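Local atomic coordinates of acyl-coenzyme A oxidase 1 (Yarrowia lipolytica, PDB entry 5Y9D), a protein that oxidises acyl-CoA to (2E)-enoyl-CoA with an FAD cofactor, passing electrons to oxygen to give hydrogen peroxide in peroxisomal fatty acid beta-oxidation. Residues R359-A370 / L595-E605. Numbering follows the deposited sequence.
With FAD (flavin-adenine dinucleotide), chain D.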
loop_
_atom_site.group_PDB
_atom_site.type_symbol
_atom_site.label_atom_id
_atom_site.label_comp_id
_atom_site.label_asym_id
_atom_site.label_seq_id
_atom_site.Cartn_x
_atom_site.Cartn_y
_atom_site.Cartn_z
ATOM N N ARG A 359 11.678 2.557 -16.024
ATOM C CA ARG A 359 12.361 2.409 -14.754
ATOM C C ARG A 359 11.374 2.195 -13.571
ATOM O O ARG A 359 11.750 1.623 -12.568
ATOM C CB ARG A 359 13.362 3.537 -14.525
ATOM C CG ARG A 359 12.877 4.650 -13.636
ATOM C CD ARG A 359 13.913 5.767 -13.588
ATOM N NE ARG A 359 15.172 5.371 -12.953
ATOM C CZ ARG A 359 16.342 5.230 -13.577
ATOM N NH1 ARG A 359 17.406 4.891 -12.876
ATOM N NH2 ARG A 359 16.465 5.426 -14.879
ATOM N N ARG A 360 10.116 2.604 -13.694
ATOM C CA ARG A 360 9.155 2.254 -12.670
ATOM C C ARG A 360 8.919 0.744 -12.683
ATOM O O ARG A 360 8.880 0.126 -11.607
ATOM C CB ARG A 360 7.829 2.983 -12.834
ATOM C CG ARG A 360 7.883 4.472 -12.549
ATOM C CD ARG A 360 6.694 5.172 -13.209
ATOM N NE ARG A 360 5.450 4.773 -12.573
ATOM C CZ ARG A 360 4.261 5.333 -12.779
ATOM N NH1 ARG A 360 4.096 6.331 -13.646
ATOM N NH2 ARG A 360 3.215 4.874 -12.100
ATOM N N LEU A 361 8.819 0.131 -13.872
ATOM C CA LEU A 361 8.355 -1.262 -13.916
ATOM C C LEU A 361 9.393 -2.351 -14.143
ATOM O O LEU A 361 9.326 -3.399 -13.511
ATOM C CB LEU A 361 7.245 -1.416 -14.937
ATOM C CG LEU A 361 6.028 -0.529 -14.649
ATOM C CD1 LEU A 361 5.041 -0.665 -15.799
ATOM C CD2 LEU A 361 5.376 -0.849 -13.302
ATOM N N LEU A 362 10.333 -2.111 -15.045
ATOM C CA LEU A 362 11.231 -3.175 -15.492
ATOM C C LEU A 362 12.193 -3.666 -14.400
ATOM O O LEU A 362 12.517 -4.860 -14.310
ATOM C CB LEU A 362 11.976 -2.715 -16.742
ATOM C CG LEU A 362 11.037 -2.442 -17.935
ATOM C CD1 LEU A 362 11.829 -2.186 -19.210
ATOM C CD2 LEU A 362 10.051 -3.588 -18.171
ATOM N N PRO A 363 12.628 -2.763 -13.524
ATOM C CA PRO A 363 13.461 -3.305 -12.458
ATOM C C PRO A 363 12.657 -4.197 -11.532
ATOM O O PRO A 363 13.139 -5.231 -11.088
ATOM C CB PRO A 363 13.977 -2.066 -11.733
ATOM C CG PRO A 363 13.713 -0.903 -12.675
ATOM C CD PRO A 363 12.522 -1.300 -13.488
ATOM N N LEU A 364 11.429 -3.799 -11.267
ATOM C CA LEU A 364 10.487 -4.646 -10.558
ATOM C C LEU A 364 10.270 -5.978 -11.309
ATOM O O LEU A 364 10.231 -7.054 -10.679
ATOM C CB LEU A 364 9.170 -3.881 -10.289
ATOM C CG LEU A 364 9.310 -2.498 -9.610
ATOM C CD1 LEU A 364 7.974 -1.787 -9.476
ATOM C CD2 LEU A 364 10.006 -2.561 -8.250
ATOM N N LEU A 365 10.208 -5.943 -12.644
ATOM C CA LEU A 365 10.204 -7.221 -13.407
ATOM C C LEU A 365 11.415 -8.114 -13.088
ATOM O O LEU A 365 11.293 -9.314 -12.924
ATOM C CB LEU A 365 10.117 -7.010 -14.918
ATOM C CG LEU A 365 10.059 -8.318 -15.729
ATOM C CD1 LEU A 365 8.889 -9.207 -15.304
ATOM C CD2 LEU A 365 9.979 -8.048 -17.222
ATOM N N ALA A 366 12.583 -7.513 -13.011
ATOM C CA ALA A 366 13.774 -8.259 -12.650
ATOM C C ALA A 366 13.717 -8.748 -11.200
ATOM O O ALA A 366 14.014 -9.916 -10.926
ATOM C CB ALA A 366 15.002 -7.426 -12.893
ATOM N N TYR A 367 13.273 -7.889 -10.300
ATOM C CA TYR A 367 13.075 -8.270 -8.888
ATOM C C TYR A 367 12.273 -9.545 -8.885
ATOM O O TYR A 367 12.691 -10.562 -8.335
ATOM C CB TYR A 367 12.308 -7.172 -8.092
ATOM C CG TYR A 367 12.423 -7.208 -6.584
ATOM C CD1 TYR A 367 12.890 -8.329 -5.911
ATOM C CD2 TYR A 367 12.047 -6.113 -5.814
ATOM C CE1 TYR A 367 13.008 -8.356 -4.530
ATOM C CE2 TYR A 367 12.162 -6.130 -4.430
ATOM C CZ TYR A 367 12.632 -7.275 -3.802
ATOM O OH TYR A 367 12.750 -7.349 -2.431
ATOM N N CYS A 368 11.107 -9.481 -9.514
ATOM C CA CYS A 368 10.193 -10.607 -9.576
ATOM C C CYS A 368 10.892 -11.867 -10.066
ATOM O O CYS A 368 10.847 -12.884 -9.380
ATOM C CB CYS A 368 8.999 -10.258 -10.472
ATOM S SG CYS A 368 7.928 -11.677 -10.693
ATOM N N TYR A 369 11.561 -11.826 -11.224
ATOM C CA TYR A 369 12.306 -13.042 -11.716
ATOM C C TYR A 369 13.213 -13.569 -10.613
ATOM O O TYR A 369 13.293 -14.772 -10.412
ATOM C CB TYR A 369 13.168 -12.768 -12.981
ATOM C CG TYR A 369 12.501 -13.002 -14.329
ATOM C CD1 TYR A 369 11.445 -12.225 -14.748
ATOM C CD2 TYR A 369 12.928 -13.996 -15.177
ATOM C CE1 TYR A 369 10.833 -12.435 -15.971
ATOM C CE2 TYR A 369 12.309 -14.231 -16.401
ATOM C CZ TYR A 369 11.287 -13.430 -16.806
ATOM O OH TYR A 369 10.685 -13.628 -18.037
ATOM N N ALA A 370 13.884 -12.658 -9.894
ATOM C CA ALA A 370 14.798 -13.029 -8.797
ATOM C C ALA A 370 14.065 -13.667 -7.635
ATOM O O ALA A 370 14.546 -14.620 -6.995
ATOM C CB ALA A 370 15.575 -11.815 -8.295
ATOM N N LEU A 595 18.213 -8.730 -17.380
ATOM C CA LEU A 595 17.374 -8.604 -16.187
ATOM C C LEU A 595 18.207 -8.634 -14.892
ATOM O O LEU A 595 17.996 -7.793 -14.031
ATOM C CB LEU A 595 16.323 -9.725 -16.131
ATOM C CG LEU A 595 15.165 -9.650 -17.104
ATOM C CD1 LEU A 595 14.399 -10.951 -17.096
ATOM C CD2 LEU A 595 14.259 -8.474 -16.752
ATOM N N ALA A 596 19.122 -9.611 -14.764
ATOM C CA ALA A 596 20.009 -9.707 -13.584
ATOM C C ALA A 596 20.764 -8.426 -13.303
ATOM O O ALA A 596 20.707 -7.916 -12.189
ATOM C CB ALA A 596 21.017 -10.824 -13.741
ATOM N N ASN A 597 21.461 -7.893 -14.308
ATOM C CA ASN A 597 22.295 -6.719 -14.083
ATOM C C ASN A 597 21.452 -5.507 -13.791
ATOM O O ASN A 597 21.868 -4.626 -13.036
ATOM C CB ASN A 597 23.147 -6.391 -15.291
ATOM C CG ASN A 597 24.053 -7.525 -15.693
ATOM O OD1 ASN A 597 24.496 -8.317 -14.859
ATOM N ND2 ASN A 597 24.323 -7.616 -16.990
ATOM N N LEU A 598 20.291 -5.449 -14.431
ATOM C CA LEU A 598 19.334 -4.419 -14.149
ATOM C C LEU A 598 18.925 -4.467 -12.672
ATOM O O LEU A 598 18.963 -3.463 -11.969
ATOM C CB LEU A 598 18.120 -4.591 -15.052
ATOM C CG LEU A 598 16.944 -3.660 -14.759
ATOM C CD1 LEU A 598 17.374 -2.212 -14.759
ATOM C CD2 LEU A 598 15.874 -3.898 -15.807
ATOM N N PHE A 599 18.529 -5.639 -12.203
ATOM C CA PHE A 599 18.175 -5.856 -10.789
ATOM C C PHE A 599 19.328 -5.414 -9.880
ATOM O O PHE A 599 19.151 -4.606 -8.984
ATOM C CB PHE A 599 17.840 -7.355 -10.599
ATOM C CG PHE A 599 17.550 -7.759 -9.184
ATOM C CD1 PHE A 599 16.733 -7.002 -8.384
ATOM C CD2 PHE A 599 18.070 -8.941 -8.684
ATOM C CE1 PHE A 599 16.483 -7.352 -7.093
ATOM C CE2 PHE A 599 17.804 -9.329 -7.394
ATOM C CZ PHE A 599 17.010 -8.525 -6.596
ATOM N N ALA A 600 20.513 -5.947 -10.130
ATOM C CA ALA A 600 21.713 -5.580 -9.375
ATOM C C ALA A 600 21.981 -4.080 -9.362
ATOM O O ALA A 600 22.048 -3.487 -8.279
ATOM C CB ALA A 600 22.921 -6.321 -9.926
ATOM N N LEU A 601 22.123 -3.465 -10.542
ATOM C CA LEU A 601 22.445 -2.024 -10.617
ATOM C C LEU A 601 21.341 -1.148 -10.085
ATOM O O LEU A 601 21.589 -0.153 -9.393
ATOM C CB LEU A 601 22.762 -1.587 -12.048
ATOM C CG LEU A 601 24.117 -2.065 -12.563
ATOM C CD1 LEU A 601 24.227 -1.886 -14.063
ATOM C CD2 LEU A 601 25.257 -1.358 -11.866
ATOM N N TRP A 602 20.111 -1.486 -10.423
ATOM C CA TRP A 602 18.986 -0.799 -9.832
ATOM C C TRP A 602 19.054 -0.874 -8.309
ATOM O O TRP A 602 18.697 0.098 -7.650
ATOM C CB TRP A 602 17.674 -1.396 -10.329
ATOM C CG TRP A 602 16.441 -0.828 -9.689
ATOM C CD1 TRP A 602 15.876 0.404 -9.916
ATOM C CD2 TRP A 602 15.597 -1.488 -8.739
ATOM N NE1 TRP A 602 14.743 0.545 -9.162
ATOM C CE2 TRP A 602 14.544 -0.595 -8.429
ATOM C CE3 TRP A 602 15.622 -2.761 -8.130
ATOM C CZ2 TRP A 602 13.531 -0.922 -7.540
ATOM C CZ3 TRP A 602 14.610 -3.094 -7.239
ATOM C CH2 TRP A 602 13.577 -2.191 -6.956
ATOM N N SER A 603 19.492 -2.009 -7.747
ATOM C CA SER A 603 19.552 -2.156 -6.281
ATOM C C SER A 603 20.626 -1.252 -5.703
ATOM O O SER A 603 20.434 -0.673 -4.638
ATOM C CB SER A 603 19.827 -3.587 -5.852
ATOM O OG SER A 603 18.813 -4.456 -6.286
ATOM N N ILE A 604 21.746 -1.100 -6.410
ATOM C CA ILE A 604 22.710 -0.069 -6.019
ATOM C C ILE A 604 21.956 1.258 -5.915
ATOM O O ILE A 604 22.116 2.003 -4.960
ATOM C CB ILE A 604 23.855 0.143 -7.030
ATOM C CG1 ILE A 604 24.611 -1.142 -7.359
ATOM C CG2 ILE A 604 24.826 1.204 -6.517
ATOM C CD1 ILE A 604 25.278 -1.815 -6.199
ATOM N N GLU A 605 21.127 1.535 -6.912
ATOM C CA GLU A 605 20.409 2.807 -7.005
ATOM C C GLU A 605 19.463 3.173 -5.855
ATOM O O GLU A 605 19.156 4.349 -5.691
ATOM C CB GLU A 605 19.582 2.838 -8.284
ATOM C CG GLU A 605 20.121 3.736 -9.368
ATOM C CD GLU A 605 19.161 3.850 -10.534
ATOM O OE1 GLU A 605 17.967 3.460 -10.408
ATOM O OE2 GLU A 605 19.605 4.341 -11.585
HETATM P PA FAD D . -2.898 8.204 -17.882
HETATM O O1A FAD D . -3.128 7.362 -19.069
HETATM O O2A FAD D . -2.787 9.657 -18.000
HETATM O O5B FAD D . -1.595 7.639 -17.220
HETATM C C5B FAD D . -1.249 6.274 -17.317
HETATM C C4B FAD D . 0.111 6.041 -16.697
HETATM O O4B FAD D . 1.128 6.423 -17.614
HETATM C C3B FAD D . 0.291 6.868 -15.443
HETATM O O3B FAD D . 0.886 6.064 -14.442
HETATM C C2B FAD D . 1.228 7.978 -15.845
HETATM O O2B FAD D . 2.181 8.285 -14.839
HETATM C C1B FAD D . 1.933 7.459 -17.074
HETATM N N9A FAD D . 2.120 8.596 -17.993
HETATM C C8A FAD D . 1.167 9.294 -18.602
HETATM N N7A FAD D . 1.701 10.273 -19.348
HETATM C C5A FAD D . 3.028 10.217 -19.208
HETATM C C6A FAD D . 4.208 10.956 -19.708
HETATM N N6A FAD D . 4.077 11.988 -20.545
HETATM N N1A FAD D . 5.421 10.571 -19.309
HETATM C C2A FAD D . 5.576 9.548 -18.483
HETATM N N3A FAD D . 4.563 8.841 -17.997
HETATM C C4A FAD D . 3.292 9.112 -18.309
HETATM N N1 FAD D . -12.398 12.412 -14.183
HETATM C C2 FAD D . -13.342 13.331 -14.373
HETATM O O2 FAD D . -13.276 14.035 -15.371
HETATM N N3 FAD D . -14.349 13.509 -13.542
HETATM C C4 FAD D . -14.473 12.788 -12.452
HETATM O O4 FAD D . -15.420 12.984 -11.705
HETATM C C4X FAD D . -13.480 11.757 -12.156
HETATM N N5 FAD D . -13.551 10.997 -11.066
HETATM C C5X FAD D . -12.627 10.066 -10.836
HETATM C C6 FAD D . -12.747 9.294 -9.711
HETATM C C7 FAD D . -11.817 8.330 -9.449
HETATM C C7M FAD D . -11.949 7.498 -8.214
HETATM C C8 FAD D . -10.694 8.124 -10.381
HETATM C C8M FAD D . -9.682 7.064 -10.085
HETATM C C9 FAD D . -10.565 8.900 -11.511
HETATM C C9A FAD D . -11.505 9.863 -11.772
HETATM N N10 FAD D . -11.405 10.662 -12.910
HETATM C C10 FAD D . -12.397 11.610 -13.121
HETATM C "C1'" FAD D . -10.325 10.490 -13.871
HETATM C "C2'" FAD D . -8.971 10.800 -13.287
HETATM O "O2'" FAD D . -8.814 12.196 -13.369
HETATM C "C3'" FAD D . -7.899 10.128 -14.120
HETATM O "O3'" FAD D . -7.671 8.847 -13.575
HETATM C "C4'" FAD D . -6.579 10.882 -14.138
HETATM O "O4'" FAD D . -6.813 12.279 -14.269
HETATM C "C5'" FAD D . -5.729 10.478 -15.318
HETATM O "O5'" FAD D . -5.543 9.083 -15.318
HETATM P P FAD D . -5.446 8.310 -16.661
HETATM O O1P FAD D . -6.258 7.112 -16.527
HETATM O O2P FAD D . -5.705 9.252 -17.748
HETATM O O3P FAD D . -3.942 7.862 -16.735
#
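Helix segments 359-370 and 595-605 cross steeply, their axes approaching to 8.3 Å at a signed angle of -111°, and A366 and L595 bring the backbones together with CA atoms 5.1 Å apart. The CB of A366 packs onto O of L595 at 3.2 Å and also meets CB of F599, consistent with a small residue at the closest approach. P363 breaks the helix hydrogen bonding at a kink and lays its CB over one face of W602, 3.4 Å from the centroid of the five-membered ring and 9° off the normal, a clear CH-pi contact. With CG of W602 anti to the backbone N (chi1 175°), the indole's six-membered ring meets CD2 of L364 and CD2 of Y367. If W602 were an alanine, P363 would lose its ring face, and L364 and Y367 would probably border a gap. F599 slides past Y367 in a near-parallel pair of little overlap, centroids 5.5 Å apart, while its CE2 touches CB of A370. A second CH-pi contact sets CD1 of L595 3.7 Å above the Y369 ring centroid. NH1 of R359 faces both E605 oxygens, OE2 at 2.6 Å in a salt bridge and OE1 through a weak hydrogen bond; helix 619-637 adds a D630 salt bridge to R359 NH2 and an N626 hydrogen bond to E605 OE2. The chemistry implies an apolar, aromatic-rich junction between C-alpha1 and C-terminal oxidase regions, one charged pair at its margin, with R360, on another side of 359-370, hydrogen-bonded to the FAD ribose in a site the second subunit helps complete.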